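Long-range contact in uncharacterized protein (Candida albicans, PDB 5K04), which probably serves as the non-catalytic MDM20/NAA25-type subunit of the NatB complex, which acetylates protein N-termini: residues A[535-546]-A[575-586]. Residues are numbered along the deposited sequence; the frame is centred on the assembly and turned at random.
Sequences LKTNEALIVSDY and KLKLLVYSIVFE
Lys575 lies over one face of the Tyr546 ring, with its CE 4.0 Å from the ring centroid in a CH-pi contact. Its chain bends at chi3 (-69°), which lifts NZ further above the same face, 4.8 Å from the centroid, as a cation-pi partner. There Lys575 NZ donates to Ser544 O at 2.6 Å, from above the carbonyl plane. A water links the same NZ to Val543 O, and Asp545 adds only a long salt bridge. The ring is held from within its own segment: Tyr546 OH donates to Ile542 O at 2.6 Å, in the carbonyl plane on a lone pair.

At the other end, Lys536, bent at chi2 and chi3, brings NZ to Ser582 O and Glu586 OE1, both at 2.8 Å, the latter a salt bridge on the anti lone pair.

Between these ends the packing is mostly apolar. Leu535 CD1 meets Tyr581 CB at 3.6 Å, and Ile542 CG2 touches Leu578 CB and Leu579 CD2. Ser582 OG rests against Leu535 CB, positioned by its bond to Leu578 O; a water joins it to Leu535 O.

Further out, the backbone of Gln588 and Asp589 engages Glu586 OE2, and helix 506-521 packs on Ile542 and Leu578. Helices 525-537 and 539-542, with the following loop, thus pack on helix 571-584 in an all-helical subunit, consistent with the TPR-related family.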
loop_
_atom_site.group_PDB
_atom_site.type_symbol
_atom_site.label_atom_id
_atom_site.label_comp_id
_atom_site.label_asym_id
_atom_site.label_seq_id
_atom_site.Cartn_x
_atom_site.Cartn_y
_atom_site.Cartn_z
ATOM N N LEU A 535 -14.473 -14.481 -8.086
ATOM C CA LEU A 535 -13.551 -15.613 -7.969
ATOM C C LEU A 535 -13.452 -16.394 -9.278
ATOM O O LEU A 535 -12.355 -16.730 -9.733
ATOM C CB LEU A 535 -13.994 -16.539 -6.836
ATOM C CG LEU A 535 -14.111 -16.004 -5.407
ATOM C CD1 LEU A 535 -14.585 -17.115 -4.477
ATOM C CD2 LEU A 535 -12.814 -15.447 -4.939
ATOM N N LYS A 536 -14.597 -16.718 -9.883
ATOM C CA LYS A 536 -14.607 -17.474 -11.132
ATOM C C LYS A 536 -14.068 -16.653 -12.293
ATOM O O LYS A 536 -13.586 -17.221 -13.277
ATOM C CB LYS A 536 -16.025 -17.958 -11.430
ATOM C CG LYS A 536 -16.791 -18.445 -10.193
ATOM C CD LYS A 536 -16.081 -19.608 -9.470
ATOM C CE LYS A 536 -16.160 -20.900 -10.279
ATOM N NZ LYS A 536 -15.136 -21.890 -9.867
ATOM N N THR A 537 -14.118 -15.324 -12.180
ATOM C CA THR A 537 -13.507 -14.439 -13.167
ATOM C C THR A 537 -11.979 -14.379 -13.032
ATOM O O THR A 537 -11.277 -14.186 -14.031
ATOM C CB THR A 537 -14.127 -13.043 -13.024
ATOM O OG1 THR A 537 -15.526 -13.118 -13.322
ATOM C CG2 THR A 537 -13.472 -12.046 -13.972
ATOM N N ASN A 538 -11.438 -14.547 -11.826
ATOM C CA ASN A 538 -10.026 -14.273 -11.579
ATOM C C ASN A 538 -9.327 -15.465 -10.974
ATOM O O ASN A 538 -8.417 -15.323 -10.148
ATOM C CB ASN A 538 -9.859 -13.054 -10.687
ATOM C CG ASN A 538 -10.303 -11.811 -11.371
ATOM O OD1 ASN A 538 -9.583 -11.260 -12.202
ATOM N ND2 ASN A 538 -11.527 -11.380 -11.073
ATOM N N GLU A 539 -9.722 -16.661 -11.411
ATOM C CA GLU A 539 -9.122 -17.880 -10.889
ATOM C C GLU A 539 -7.605 -17.853 -10.989
ATOM O O GLU A 539 -6.908 -18.284 -10.061
ATOM C CB GLU A 539 -9.673 -19.082 -11.635
ATOM C CG GLU A 539 -9.270 -20.391 -11.023
ATOM C CD GLU A 539 -9.914 -21.553 -11.723
ATOM O OE1 GLU A 539 -9.189 -22.289 -12.418
ATOM O OE2 GLU A 539 -11.143 -21.708 -11.579
ATOM N N ALA A 540 -7.072 -17.335 -12.104
ATOM C CA ALA A 540 -5.623 -17.330 -12.299
ATOM C C ALA A 540 -4.920 -16.532 -11.210
ATOM O O ALA A 540 -3.819 -16.901 -10.777
ATOM C CB ALA A 540 -5.273 -16.772 -13.682
ATOM N N LEU A 541 -5.543 -15.433 -10.752
ATOM C CA LEU A 541 -4.962 -14.645 -9.664
ATOM C C LEU A 541 -5.119 -15.345 -8.320
ATOM O O LEU A 541 -4.177 -15.378 -7.521
ATOM C CB LEU A 541 -5.607 -13.264 -9.617
ATOM C CG LEU A 541 -5.420 -12.405 -10.873
ATOM C CD1 LEU A 541 -6.136 -11.036 -10.744
ATOM C CD2 LEU A 541 -3.951 -12.221 -11.190
ATOM N N ILE A 542 -6.308 -15.910 -8.062
ATOM C CA ILE A 542 -6.594 -16.573 -6.786
ATOM C C ILE A 542 -5.553 -17.652 -6.491
ATOM O O ILE A 542 -5.158 -17.863 -5.337
ATOM C CB ILE A 542 -8.017 -17.160 -6.820
ATOM C CG1 ILE A 542 -9.062 -16.050 -6.977
ATOM C CG2 ILE A 542 -8.283 -18.070 -5.617
ATOM C CD1 ILE A 542 -8.877 -14.899 -6.056
ATOM N N VAL A 543 -5.088 -18.335 -7.540
ATOM C CA VAL A 543 -4.152 -19.454 -7.440
ATOM C C VAL A 543 -2.699 -18.999 -7.501
ATOM O O VAL A 543 -1.787 -19.800 -7.231
ATOM C CB VAL A 543 -4.523 -20.451 -8.561
ATOM C CG1 VAL A 543 -3.533 -21.594 -8.683
ATOM C CG2 VAL A 543 -5.919 -21.000 -8.303
ATOM N N SER A 544 -2.454 -17.731 -7.828
ATOM C CA SER A 544 -1.107 -17.196 -7.921
ATOM C C SER A 544 -0.617 -16.751 -6.549
ATOM O O SER A 544 -1.302 -16.875 -5.533
ATOM C CB SER A 544 -1.058 -16.032 -8.908
ATOM O OG SER A 544 -1.401 -16.479 -10.202
ATOM N N ASP A 545 0.605 -16.240 -6.522
ATOM C CA ASP A 545 1.171 -15.677 -5.314
ATOM C C ASP A 545 0.744 -14.228 -5.192
ATOM O O ASP A 545 0.758 -13.475 -6.174
ATOM C CB ASP A 545 2.689 -15.800 -5.338
ATOM C CG ASP A 545 3.142 -17.236 -5.163
ATOM O OD1 ASP A 545 2.595 -17.917 -4.271
ATOM O OD2 ASP A 545 4.018 -17.681 -5.932
ATOM N N TYR A 546 0.341 -13.859 -3.981
ATOM C CA TYR A 546 -0.194 -12.540 -3.687
ATOM C C TYR A 546 0.935 -11.581 -3.311
ATOM O O TYR A 546 1.925 -11.979 -2.692
ATOM C CB TYR A 546 -1.217 -12.622 -2.548
ATOM C CG TYR A 546 -2.354 -13.635 -2.738
ATOM C CD1 TYR A 546 -2.711 -14.116 -4.000
ATOM C CD2 TYR A 546 -3.081 -14.092 -1.648
ATOM C CE1 TYR A 546 -3.764 -15.040 -4.157
ATOM C CE2 TYR A 546 -4.136 -15.004 -1.798
ATOM C CZ TYR A 546 -4.470 -15.470 -3.046
ATOM O OH TYR A 546 -5.495 -16.380 -3.168
ATOM N N LYS A 575 -5.946 -17.728 1.054
ATOM C CA LYS A 575 -5.988 -18.349 -0.264
ATOM C C LYS A 575 -6.903 -19.571 -0.276
ATOM O O LYS A 575 -7.669 -19.777 -1.227
ATOM C CB LYS A 575 -4.577 -18.732 -0.709
ATOM C CG LYS A 575 -4.575 -19.421 -2.079
ATOM C CD LYS A 575 -3.169 -19.700 -2.593
ATOM C CE LYS A 575 -2.442 -18.415 -2.960
ATOM N NZ LYS A 575 -1.199 -18.687 -3.740
ATOM N N LEU A 576 -6.850 -20.381 0.788
ATOM C CA LEU A 576 -7.635 -21.607 0.831
ATOM C C LEU A 576 -9.119 -21.307 0.943
ATOM O O LEU A 576 -9.946 -22.019 0.356
ATOM C CB LEU A 576 -7.169 -22.480 1.995
ATOM C CG LEU A 576 -5.791 -23.123 1.814
ATOM C CD1 LEU A 576 -5.305 -23.758 3.131
ATOM C CD2 LEU A 576 -5.860 -24.150 0.699
ATOM N N LYS A 577 -9.472 -20.271 1.712
ATOM C CA LYS A 577 -10.863 -19.846 1.793
ATOM C C LYS A 577 -11.399 -19.527 0.409
ATOM O O LYS A 577 -12.503 -19.945 0.047
ATOM C CB LYS A 577 -10.998 -18.629 2.712
ATOM C CG LYS A 577 -10.720 -18.919 4.187
ATOM C CD LYS A 577 -11.600 -20.034 4.737
ATOM C CE LYS A 577 -11.482 -20.140 6.258
ATOM N NZ LYS A 577 -12.027 -18.944 7.014
ATOM N N LEU A 578 -10.609 -18.797 -0.389
ATOM C CA LEU A 578 -11.055 -18.413 -1.725
ATOM C C LEU A 578 -11.155 -19.629 -2.638
ATOM O O LEU A 578 -12.077 -19.724 -3.454
ATOM C CB LEU A 578 -10.114 -17.360 -2.303
ATOM C CG LEU A 578 -10.033 -16.095 -1.443
ATOM C CD1 LEU A 578 -9.172 -15.047 -2.119
ATOM C CD2 LEU A 578 -11.420 -15.542 -1.163
ATOM N N LEU A 579 -10.231 -20.580 -2.494
ATOM C CA LEU A 579 -10.374 -21.852 -3.199
ATOM C C LEU A 579 -11.652 -22.562 -2.784
ATOM O O LEU A 579 -12.429 -23.010 -3.640
ATOM C CB LEU A 579 -9.162 -22.737 -2.939
ATOM C CG LEU A 579 -7.860 -22.128 -3.469
ATOM C CD1 LEU A 579 -6.671 -23.027 -3.177
ATOM C CD2 LEU A 579 -7.982 -21.896 -4.958
ATOM N N VAL A 580 -11.896 -22.654 -1.470
ATOM C CA VAL A 580 -13.115 -23.300 -0.976
ATOM C C VAL A 580 -14.331 -22.751 -1.709
ATOM O O VAL A 580 -15.119 -23.497 -2.300
ATOM C CB VAL A 580 -13.256 -23.118 0.553
ATOM C CG1 VAL A 580 -14.674 -23.511 1.018
ATOM C CG2 VAL A 580 -12.230 -23.947 1.302
ATOM N N TYR A 581 -14.491 -21.429 -1.688
ATOM C CA TYR A 581 -15.667 -20.838 -2.312
ATOM C C TYR A 581 -15.649 -21.052 -3.821
ATOM O O TYR A 581 -16.697 -21.272 -4.434
ATOM C CB TYR A 581 -15.759 -19.350 -1.943
ATOM C CG TYR A 581 -16.266 -19.145 -0.526
ATOM C CD1 TYR A 581 -17.632 -19.163 -0.245
ATOM C CD2 TYR A 581 -15.391 -18.942 0.529
ATOM C CE1 TYR A 581 -18.116 -18.983 1.049
ATOM C CE2 TYR A 581 -15.864 -18.757 1.825
ATOM C CZ TYR A 581 -17.232 -18.790 2.082
ATOM O OH TYR A 581 -17.694 -18.612 3.370
ATOM N N SER A 582 -14.462 -21.023 -4.429
ATOM C CA SER A 582 -14.349 -21.272 -5.862
ATOM C C SER A 582 -14.793 -22.687 -6.208
ATOM O O SER A 582 -15.419 -22.915 -7.251
ATOM C CB SER A 582 -12.909 -21.040 -6.319
ATOM O OG SER A 582 -12.465 -19.729 -6.007
ATOM N N ILE A 583 -14.480 -23.647 -5.335
ATOM C CA ILE A 583 -14.813 -25.049 -5.577
ATOM C C ILE A 583 -16.295 -25.306 -5.333
ATOM O O ILE A 583 -16.976 -25.921 -6.157
ATOM C CB ILE A 583 -13.933 -25.947 -4.694
ATOM C CG1 ILE A 583 -12.472 -25.829 -5.136
ATOM C CG2 ILE A 583 -14.440 -27.377 -4.728
ATOM C CD1 ILE A 583 -11.445 -26.158 -4.055
ATOM N N VAL A 584 -16.805 -24.836 -4.194
ATOM C CA VAL A 584 -18.230 -24.928 -3.879
ATOM C C VAL A 584 -19.078 -24.516 -5.078
ATOM O O VAL A 584 -20.064 -25.180 -5.424
ATOM C CB VAL A 584 -18.548 -24.057 -2.648
ATOM C CG1 VAL A 584 -20.055 -23.899 -2.483
ATOM C CG2 VAL A 584 -17.908 -24.643 -1.409
ATOM N N PHE A 585 -18.693 -23.425 -5.745
ATOM C CA PHE A 585 -19.476 -22.869 -6.842
ATOM C C PHE A 585 -18.864 -23.170 -8.212
ATOM O O PHE A 585 -19.110 -22.450 -9.182
ATOM C CB PHE A 585 -19.676 -21.367 -6.639
ATOM C CG PHE A 585 -20.539 -21.030 -5.436
ATOM C CD1 PHE A 585 -21.929 -21.087 -5.519
ATOM C CD2 PHE A 585 -19.961 -20.672 -4.224
ATOM C CE1 PHE A 585 -22.726 -20.772 -4.416
ATOM C CE2 PHE A 585 -20.746 -20.360 -3.117
ATOM C CZ PHE A 585 -22.131 -20.410 -3.207
ATOM N N GLU A 586 -18.086 -24.248 -8.305
ATOM C CA GLU A 586 -17.618 -24.765 -9.587
ATOM C C GLU A 586 -18.666 -25.730 -10.136
ATOM O O GLU A 586 -19.130 -26.623 -9.418
ATOM C CB GLU A 586 -16.257 -25.454 -9.422
ATOM C CG GLU A 586 -15.644 -26.073 -10.688
ATOM C CD GLU A 586 -15.706 -25.171 -11.915
ATOM O OE1 GLU A 586 -15.523 -23.947 -11.787
ATOM O OE2 GLU A 586 -15.959 -25.701 -13.018
HETATM O O HOH W 1 -11.198 -19.083 -8.558
HETATM O O HOH W 2 -0.881 -21.299 -5.152
HETATM O O HOH W 3 0.293 -16.102 -2.136
#